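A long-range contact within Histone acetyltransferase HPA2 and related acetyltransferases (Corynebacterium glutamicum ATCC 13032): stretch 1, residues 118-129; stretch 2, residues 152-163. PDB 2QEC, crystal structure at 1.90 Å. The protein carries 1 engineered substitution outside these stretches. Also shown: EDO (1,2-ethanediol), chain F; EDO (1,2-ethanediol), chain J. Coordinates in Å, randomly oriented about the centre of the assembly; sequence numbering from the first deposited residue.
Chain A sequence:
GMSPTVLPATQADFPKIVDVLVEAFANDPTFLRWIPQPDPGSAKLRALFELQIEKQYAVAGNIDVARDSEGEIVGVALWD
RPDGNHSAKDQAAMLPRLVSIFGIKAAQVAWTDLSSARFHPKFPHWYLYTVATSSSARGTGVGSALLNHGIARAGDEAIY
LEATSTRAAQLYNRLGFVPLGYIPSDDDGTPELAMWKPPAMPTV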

# COMPACT_ATOMS: atom_id res chain seq x y z
N ARG A 118 2.94 -8.69 -8.08
CA ARG A 118 1.75 -7.91 -8.49
C ARG A 118 1.01 -7.17 -7.36
O ARG A 118 0.39 -6.09 -7.57
CB ARG A 118 0.76 -8.79 -9.28
N PHE A 119 1.11 -7.69 -6.14
CA PHE A 119 0.41 -7.10 -4.99
C PHE A 119 1.30 -6.17 -4.17
O PHE A 119 0.81 -5.53 -3.25
CB PHE A 119 -0.15 -8.23 -4.14
CG PHE A 119 -1.27 -8.97 -4.80
CD1 PHE A 119 -2.55 -8.49 -4.76
CD2 PHE A 119 -1.03 -10.16 -5.49
CE1 PHE A 119 -3.59 -9.15 -5.37
CE2 PHE A 119 -2.08 -10.83 -6.11
CZ PHE A 119 -3.36 -10.33 -6.04
N HIS A 120 2.59 -6.07 -4.51
CA HIS A 120 3.47 -5.10 -3.91
C HIS A 120 3.07 -3.69 -4.34
O HIS A 120 2.91 -3.41 -5.52
CB HIS A 120 4.94 -5.28 -4.30
CG HIS A 120 5.53 -6.58 -3.86
ND1 HIS A 120 6.78 -6.67 -3.26
CD2 HIS A 120 5.08 -7.85 -3.97
CE1 HIS A 120 7.05 -7.93 -3.00
NE2 HIS A 120 6.04 -8.67 -3.42
N PRO A 121 2.95 -2.80 -3.38
CA PRO A 121 2.72 -1.40 -3.77
C PRO A 121 3.80 -0.85 -4.72
O PRO A 121 4.94 -1.30 -4.72
CB PRO A 121 2.64 -0.67 -2.41
CG PRO A 121 2.29 -1.81 -1.41
CD PRO A 121 3.02 -2.98 -1.92
N LYS A 122 3.42 0.06 -5.60
CA LYS A 122 4.33 0.51 -6.65
C LYS A 122 5.13 1.70 -6.16
O LYS A 122 5.10 2.77 -6.74
CB LYS A 122 3.55 0.89 -7.91
CG LYS A 122 2.67 -0.23 -8.46
CD LYS A 122 3.52 -1.36 -9.06
CE LYS A 122 2.66 -2.37 -9.87
NZ LYS A 122 3.51 -3.51 -10.35
N PHE A 123 5.81 1.49 -5.06
CA PHE A 123 6.64 2.50 -4.42
C PHE A 123 7.83 1.74 -3.86
O PHE A 123 7.69 0.57 -3.55
CB PHE A 123 5.87 3.16 -3.28
CG PHE A 123 4.60 3.82 -3.73
CD1 PHE A 123 4.65 5.07 -4.28
CD2 PHE A 123 3.38 3.16 -3.66
CE1 PHE A 123 3.48 5.69 -4.74
CE2 PHE A 123 2.23 3.75 -4.10
CZ PHE A 123 2.28 5.03 -4.63
N PRO A 124 8.99 2.41 -3.73
CA PRO A 124 10.20 1.69 -3.28
C PRO A 124 10.04 1.12 -1.90
O PRO A 124 9.45 1.75 -1.01
CB PRO A 124 11.30 2.76 -3.31
CG PRO A 124 10.74 3.86 -4.20
CD PRO A 124 9.26 3.83 -4.04
N HIS A 125 10.50 -0.12 -1.72
CA HIS A 125 10.38 -0.76 -0.46
C HIS A 125 11.34 -1.90 -0.34
O HIS A 125 11.73 -2.50 -1.35
CB HIS A 125 8.94 -1.32 -0.26
CG HIS A 125 8.53 -2.34 -1.29
ND1 HIS A 125 7.97 -1.96 -2.50
CD2 HIS A 125 8.58 -3.69 -1.31
CE1 HIS A 125 7.72 -3.05 -3.21
NE2 HIS A 125 8.06 -4.11 -2.51
N TRP A 126 11.67 -2.25 0.91
CA TRP A 126 12.29 -3.55 1.21
C TRP A 126 11.22 -4.65 1.18
O TRP A 126 10.08 -4.39 1.46
CB TRP A 126 12.92 -3.55 2.60
CG TRP A 126 14.09 -2.64 2.73
CD1 TRP A 126 14.09 -1.27 2.82
CD2 TRP A 126 15.44 -3.04 2.71
NE1 TRP A 126 15.38 -0.80 2.89
CE2 TRP A 126 16.22 -1.88 2.86
CE3 TRP A 126 16.09 -4.31 2.66
CZ2 TRP A 126 17.61 -1.94 2.92
CZ3 TRP A 126 17.45 -4.35 2.71
CH2 TRP A 126 18.20 -3.18 2.86
N TYR A 127 11.60 -5.88 0.84
CA TYR A 127 10.68 -7.01 0.90
C TYR A 127 11.30 -8.06 1.78
O TYR A 127 12.36 -8.50 1.46
CB TYR A 127 10.48 -7.60 -0.49
CG TYR A 127 9.68 -8.89 -0.63
CD1 TYR A 127 8.55 -9.14 0.14
CD2 TYR A 127 10.06 -9.86 -1.57
CE1 TYR A 127 7.84 -10.30 0.00
CE2 TYR A 127 9.34 -11.01 -1.72
CZ TYR A 127 8.22 -11.21 -0.94
OH TYR A 127 7.51 -12.37 -1.07
N LEU A 128 10.59 -8.45 2.83
CA LEU A 128 10.95 -9.62 3.62
C LEU A 128 10.28 -10.82 3.01
O LEU A 128 9.06 -11.00 3.16
CB LEU A 128 10.51 -9.42 5.07
CG LEU A 128 10.78 -10.66 5.94
CD1 LEU A 128 12.24 -11.06 5.87
CD2 LEU A 128 10.31 -10.37 7.35
N TYR A 129 11.08 -11.63 2.31
CA TYR A 129 10.64 -12.79 1.53
C TYR A 129 10.34 -13.94 2.45
O TYR A 129 9.24 -14.54 2.41
CB TYR A 129 11.65 -13.16 0.45
CG TYR A 129 11.52 -14.55 -0.16
CD1 TYR A 129 10.31 -15.00 -0.71
CD2 TYR A 129 12.58 -15.42 -0.19
CE1 TYR A 129 10.21 -16.31 -1.26
CE2 TYR A 129 12.46 -16.69 -0.73
CZ TYR A 129 11.26 -17.12 -1.26
OH TYR A 129 11.18 -18.39 -1.81
N ALA A 152 16.01 -2.32 11.50
CA ALA A 152 17.04 -1.30 11.74
C ALA A 152 17.80 -0.95 10.47
O ALA A 152 18.08 0.19 10.24
CB ALA A 152 17.98 -1.75 12.81
N ARG A 153 18.10 -1.92 9.63
CA ARG A 153 18.75 -1.65 8.33
C ARG A 153 17.87 -0.85 7.37
O ARG A 153 18.35 0.02 6.63
CB ARG A 153 19.18 -2.96 7.67
CG ARG A 153 19.83 -2.79 6.29
CD ARG A 153 20.46 -4.10 5.87
NE ARG A 153 19.36 -5.06 5.86
CZ ARG A 153 19.44 -6.32 6.23
NH1 ARG A 153 20.61 -6.88 6.61
NH2 ARG A 153 18.32 -7.03 6.23
N ALA A 154 16.59 -1.15 7.37
CA ALA A 154 15.66 -0.45 6.53
C ALA A 154 15.48 1.02 6.94
O ALA A 154 15.17 1.88 6.10
CB ALA A 154 14.32 -1.17 6.54
N GLY A 155 15.63 1.32 8.23
CA GLY A 155 15.55 2.70 8.74
C GLY A 155 14.31 3.44 8.35
O GLY A 155 13.22 3.02 8.69
N ASP A 156 14.49 4.54 7.61
CA ASP A 156 13.41 5.40 7.09
C ASP A 156 12.63 4.86 5.93
O ASP A 156 11.65 5.51 5.49
CB ASP A 156 14.00 6.74 6.61
CG ASP A 156 14.21 7.69 7.71
OD1 ASP A 156 13.91 7.27 8.86
OD2 ASP A 156 14.66 8.85 7.44
N GLU A 157 13.08 3.74 5.37
CA GLU A 157 12.47 3.21 4.19
C GLU A 157 11.32 2.26 4.57
O GLU A 157 11.25 1.73 5.69
CB GLU A 157 13.56 2.55 3.32
CG GLU A 157 14.64 3.56 2.86
CD GLU A 157 15.91 2.95 2.27
OE1 GLU A 157 16.28 1.79 2.58
OE2 GLU A 157 16.60 3.68 1.53
N ALA A 158 10.49 1.99 3.58
CA ALA A 158 9.32 1.12 3.67
C ALA A 158 9.69 -0.37 3.58
O ALA A 158 10.69 -0.75 2.98
CB ALA A 158 8.35 1.48 2.59
N ILE A 159 8.84 -1.20 4.16
CA ILE A 159 8.96 -2.64 4.09
C ILE A 159 7.58 -3.25 3.73
O ILE A 159 6.57 -2.90 4.33
CB ILE A 159 9.41 -3.22 5.42
CG1 ILE A 159 10.62 -2.45 5.96
CG2 ILE A 159 9.75 -4.72 5.24
CD1 ILE A 159 11.18 -3.00 7.32
N TYR A 160 7.58 -4.18 2.77
CA TYR A 160 6.44 -5.06 2.44
C TYR A 160 6.71 -6.51 2.90
O TYR A 160 7.83 -6.98 2.83
CB TYR A 160 6.22 -5.00 0.90
CG TYR A 160 5.12 -5.89 0.34
CD1 TYR A 160 3.81 -5.52 0.39
CD2 TYR A 160 5.41 -7.16 -0.18
CE1 TYR A 160 2.78 -6.35 -0.11
CE2 TYR A 160 4.40 -8.00 -0.66
CZ TYR A 160 3.07 -7.56 -0.64
OH TYR A 160 2.05 -8.36 -1.12
N LEU A 161 5.68 -7.18 3.41
CA LEU A 161 5.69 -8.59 3.64
C LEU A 161 4.27 -9.15 3.49
O LEU A 161 3.29 -8.43 3.37
CB LEU A 161 6.29 -8.92 5.03
CG LEU A 161 5.61 -8.32 6.27
CD1 LEU A 161 4.32 -9.06 6.65
CD2 LEU A 161 6.55 -8.35 7.43
N GLU A 162 4.18 -10.47 3.46
CA GLU A 162 2.90 -11.18 3.39
C GLU A 162 2.82 -12.12 4.54
O GLU A 162 3.58 -13.09 4.59
CB GLU A 162 2.84 -11.91 2.07
CG GLU A 162 2.58 -10.91 0.92
CD GLU A 162 2.96 -11.44 -0.46
OE1 GLU A 162 3.41 -12.58 -0.54
OE2 GLU A 162 2.75 -10.71 -1.47
N ALA A 163 1.95 -11.84 5.51
CA ALA A 163 1.90 -12.65 6.74
C ALA A 163 1.00 -13.86 6.53
O ALA A 163 -0.08 -13.77 5.95
CB ALA A 163 1.42 -11.79 7.93
C1 EDO F . 11.67 0.56 8.04
O1 EDO F . 10.29 0.62 8.38
C2 EDO F . 12.61 0.23 9.20
O2 EDO F . 12.33 0.91 10.41
C1 EDO J . 17.44 4.12 5.09
O1 EDO J . 18.25 2.97 5.34
C2 EDO J . 17.79 5.27 6.00
O2 EDO J . 17.00 5.29 7.20
O HOH W 1 5.59 -11.17 -3.42
O HOH W 2 11.24 2.72 0.91
O HOH W 3 6.57 -11.94 3.29

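The two stretches meet as neighbouring parallel strands, with Trp 126 paired to Ile 159 and Tyr 127 to Tyr 160. Three backbone hydrogen bonds join them. Trp 126 N donates to Ala 158 O at 2.7 Å, Tyr 160 N to Trp 126 O at 2.8 Å, and Leu 128 N to Tyr 160 O at 3.1 Å. Side chains then alternate between the two faces of the sheet.

Trp 126 and Ile 159 share one face. Trp 126 has chi1 in m and chi2 at 75°. This conformation carries the indole away from the paired strand, to the end of the helix and the turn that follows. There Trp 126 NE1 donates a hydrogen bond to Glu 157 OE1 at 2.8 Å, in the plane of the ring. Glu 157, with chi1 m and chi2 t, extends its carboxylate to the indole. Ala 154 lies over the face of the same ring, its CB 3.9 Å from the centroid of the five-membered ring of Trp 126. The indole is thus held both at its edge and over one face. Arg 153, extended through chi1 and chi2 in t, brings NE to 3.7 Å from Trp 126 CH2. The turn from Ala 154 to Glu 157 is type II', and Gly 155 takes the positive phi that favours glycine.

Tyr 127 and Tyr 160 lie on the other face, both with chi1 in t. Their rings touch obliquely, with Tyr 127 CD1 3.7 Å from Tyr 160 CD2. The ring of Tyr 160 reaches the loop before the strand of stretch 1. Pro 121 CD packs 3.5 Å from Tyr 160 CD1, and His 120 NE2 approaches Tyr 160 CE2 at 3.3 Å. The His 120 and Tyr 160 rings are inclined by 35°, so the pair is oblique. Tyr 160 OH donates a very short hydrogen bond, 2.5 Å, to Glu 162 OE2. This ties the end of the ring to the next residue but one.

Two histidines brace the loop. His 125, with chi1 in p, donates from ND1 to Phe 123 O at 2.8 Å. Its NE2 lies 3.0 Å from His 120 ND1 in a hydrogen bond whose donor is open. His 120, with chi1 in m, therefore has one nitrogen engaged by His 125, while its NE2 bonds water 1 at 2.5 Å.

Water also links the backbones. Water 2 donates to Pro 124 O at 2.8 Å and accepts from Ala 158 N at 2.9 Å. Water 3 similarly joins Leu 128 O, at 2.7 Å, to Glu 162 N, at 2.8 Å.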